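PDB 5DS0: peptidase M42 from Thaumarchaeota archaeon SCGC AB-539-E09, which probably acts as a metal-dependent aminopeptidase of the TET type, removing residues from the N-terminal ends of peptides within a twelve-subunit assembly. Local coordinates for residues C[189-194]-C[341-346]. Sequence-based numbering, arbitrary orientation.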
loop_
_atom_site.group_PDB
_atom_site.type_symbol
_atom_site.label_atom_id
_atom_site.label_comp_id
_atom_site.label_asym_id
_atom_site.label_seq_id
_atom_site.Cartn_x
_atom_site.Cartn_y
_atom_site.Cartn_z
HETATM N N MSE C 189 6.125 -38.207 39.009
HETATM C CA MSE C 189 5.484 -38.717 40.220
HETATM C C MSE C 189 5.146 -40.183 40.106
HETATM O O MSE C 189 5.340 -40.936 41.052
HETATM C CB MSE C 189 4.214 -37.928 40.503
HETATM C CG MSE C 189 4.586 -36.597 41.128
HETATM SE SE MSE C 189 2.957 -35.686 41.738
HETATM C CE MSE C 189 2.187 -35.138 40.010
ATOM N N GLU C 190 4.623 -40.598 38.960
ATOM C CA GLU C 190 4.275 -41.997 38.757
ATOM C C GLU C 190 5.511 -42.862 38.684
ATOM O O GLU C 190 5.486 -44.015 39.107
ATOM C CB GLU C 190 3.442 -42.181 37.487
ATOM C CG GLU C 190 1.994 -41.740 37.649
ATOM C CD GLU C 190 1.242 -42.588 38.653
ATOM O OE1 GLU C 190 0.837 -43.711 38.282
ATOM O OE2 GLU C 190 1.103 -42.155 39.817
ATOM N N ALA C 191 6.588 -42.320 38.133
ATOM C CA ALA C 191 7.840 -43.050 38.063
ATOM C C ALA C 191 8.338 -43.344 39.470
ATOM O O ALA C 191 8.655 -44.479 39.792
ATOM C CB ALA C 191 8.877 -42.257 37.292
ATOM N N ILE C 192 8.402 -42.321 40.305
ATOM C CA ILE C 192 8.859 -42.493 41.671
ATOM C C ILE C 192 7.945 -43.447 42.428
ATOM O O ILE C 192 8.423 -44.305 43.169
ATOM C CB ILE C 192 8.967 -41.138 42.396
ATOM C CG1 ILE C 192 10.179 -40.374 41.861
ATOM C CG2 ILE C 192 9.123 -41.324 43.893
ATOM C CD1 ILE C 192 10.149 -38.892 42.153
ATOM N N ARG C 193 6.638 -43.312 42.241
ATOM C CA ARG C 193 5.697 -44.186 42.932
ATOM C C ARG C 193 5.953 -45.624 42.579
ATOM O O ARG C 193 6.069 -46.468 43.460
ATOM C CB ARG C 193 4.254 -43.842 42.585
ATOM C CG ARG C 193 3.247 -44.753 43.275
ATOM C CD ARG C 193 1.812 -44.413 42.929
ATOM N NE ARG C 193 1.457 -44.726 41.547
ATOM C CZ ARG C 193 1.195 -45.937 41.056
ATOM N NH1 ARG C 193 1.248 -47.016 41.821
ATOM N NH2 ARG C 193 0.902 -46.050 39.761
ATOM N N ARG C 194 6.049 -45.899 41.290
ATOM C CA ARG C 194 6.233 -47.261 40.814
ATOM C C ARG C 194 7.536 -47.896 41.247
ATOM O O ARG C 194 7.596 -49.095 41.495
ATOM C CB ARG C 194 6.112 -47.326 39.294
ATOM C CG ARG C 194 4.642 -47.612 38.937
ATOM C CD ARG C 194 4.033 -46.917 37.661
ATOM N NE ARG C 194 4.536 -47.552 36.451
ATOM C CZ ARG C 194 4.016 -47.484 35.222
ATOM N NH1 ARG C 194 4.668 -48.137 34.295
ATOM N NH2 ARG C 194 2.898 -46.805 34.872
ATOM N N ARG C 341 7.575 -45.567 31.551
ATOM C CA ARG C 341 8.452 -46.724 31.374
ATOM C C ARG C 341 9.876 -46.279 31.057
ATOM O O ARG C 341 10.834 -46.760 31.657
ATOM C CB ARG C 341 7.955 -47.622 30.256
ATOM C CG ARG C 341 6.754 -48.464 30.611
ATOM C CD ARG C 341 6.369 -49.362 29.448
ATOM N NE ARG C 341 4.932 -49.680 29.436
ATOM C CZ ARG C 341 4.377 -50.831 29.859
ATOM N NH1 ARG C 341 3.054 -51.004 29.764
ATOM N NH2 ARG C 341 5.114 -51.792 30.429
ATOM N N LEU C 342 10.007 -45.354 30.121
ATOM C CA LEU C 342 11.315 -44.917 29.674
ATOM C C LEU C 342 12.141 -44.286 30.799
ATOM O O LEU C 342 13.321 -44.609 30.942
ATOM C CB LEU C 342 11.177 -43.920 28.522
ATOM C CG LEU C 342 12.484 -43.334 27.991
ATOM C CD1 LEU C 342 13.407 -44.426 27.477
ATOM C CD2 LEU C 342 12.200 -42.313 26.901
ATOM N N VAL C 343 11.524 -43.396 31.574
ATOM C CA VAL C 343 12.247 -42.686 32.640
ATOM C C VAL C 343 12.747 -43.687 33.687
ATOM O O VAL C 343 13.869 -43.561 34.167
ATOM C CB VAL C 343 11.472 -41.499 33.337
ATOM C CG1 VAL C 343 11.457 -40.247 32.469
ATOM C CG2 VAL C 343 10.053 -41.854 33.722
ATOM N N ILE C 344 11.947 -44.703 33.992
ATOM C CA ILE C 344 12.363 -45.740 34.918
ATOM C C ILE C 344 13.602 -46.476 34.405
ATOM O O ILE C 344 14.582 -46.621 35.133
ATOM C CB ILE C 344 11.207 -46.714 35.201
ATOM C CG1 ILE C 344 10.158 -46.022 36.085
ATOM C CG2 ILE C 344 11.705 -47.978 35.884
ATOM C CD1 ILE C 344 8.844 -46.763 36.226
ATOM N N GLU C 345 13.567 -46.917 33.150
ATOM C CA GLU C 345 14.712 -47.611 32.568
ATOM C C GLU C 345 15.964 -46.754 32.616
ATOM O O GLU C 345 17.058 -47.260 32.826
ATOM C CB GLU C 345 14.437 -48.012 31.119
ATOM C CG GLU C 345 13.306 -49.005 30.918
ATOM C CD GLU C 345 13.372 -50.181 31.867
ATOM O OE1 GLU C 345 14.358 -50.952 31.817
ATOM O OE2 GLU C 345 12.417 -50.353 32.640
ATOM N N LEU C 346 15.816 -45.461 32.381
ATOM C CA LEU C 346 16.962 -44.556 32.407
ATOM C C LEU C 346 17.536 -44.493 33.805
ATOM O O LEU C 346 18.734 -44.680 33.997
ATOM C CB LEU C 346 16.563 -43.154 31.969
ATOM C CG LEU C 346 16.114 -43.018 30.519
ATOM C CD1 LEU C 346 15.558 -41.628 30.299
ATOM C CD2 LEU C 346 17.256 -43.280 29.559
#
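Two donors grip Glu190 OE1: Arg193 NH2 at 2.8 Å, through a nearly straight hydrogen bond that is part of a salt bridge, and the hydroxyl of Ser6, which hydrogen-bonds to it. Glu190 OE2 is held in the same way by Arg193 NE, at 3.1 Å, and by the hydroxyl of Tyr33, so both oxygens of this buried carboxylate are satisfied. Arg193 meets the acid side-on, the oxygens lying in its guanidinium plane but met from above the tilted carboxylate; after an extended start the chain turns at chi3 (70°) and again at chi4 to reach the acid three residues earlier. This pair belongs to helix 179-197, which packs beside helix 333-349 in the alpha/beta catalytic domain of the M42 aminopeptidases; Asp180, near the start of the former helix, is a ligand of both cobalt ions.

The salt bridge faces helices 2-15 and 24-34, whereas the contact between the two helices has an apolar centre. The axes of segments 189-194 and 341-346 come within 9.4 Å and cross at -57°. Ala191 suits the crossing because its lone methyl lets the backbones approach, its CA lying 6.1 Å from that of Ile344. Ala191 CB meets Val343 CG2 at 3.8 Å and lies nearly as close to Ile344 CG1. Both beta-branched residues point toward the opposing helix and give compact apolar groups to set against the alanine.

Arg194 suits the margin, since its inner methylenes can pack while its guanidinium reaches along the neighbouring helix to a carboxylate. Its chain, bent at chi2 and chi3, brings NH1 to a salt bridge with Glu337, one turn before Arg341. That carboxylate, also a weak, long partner of Arg341 NE, probably eases the repulsion between the two arginines. Nearer the interface, Arg194 CB touches Ile344 CD1 at 4.1 Å.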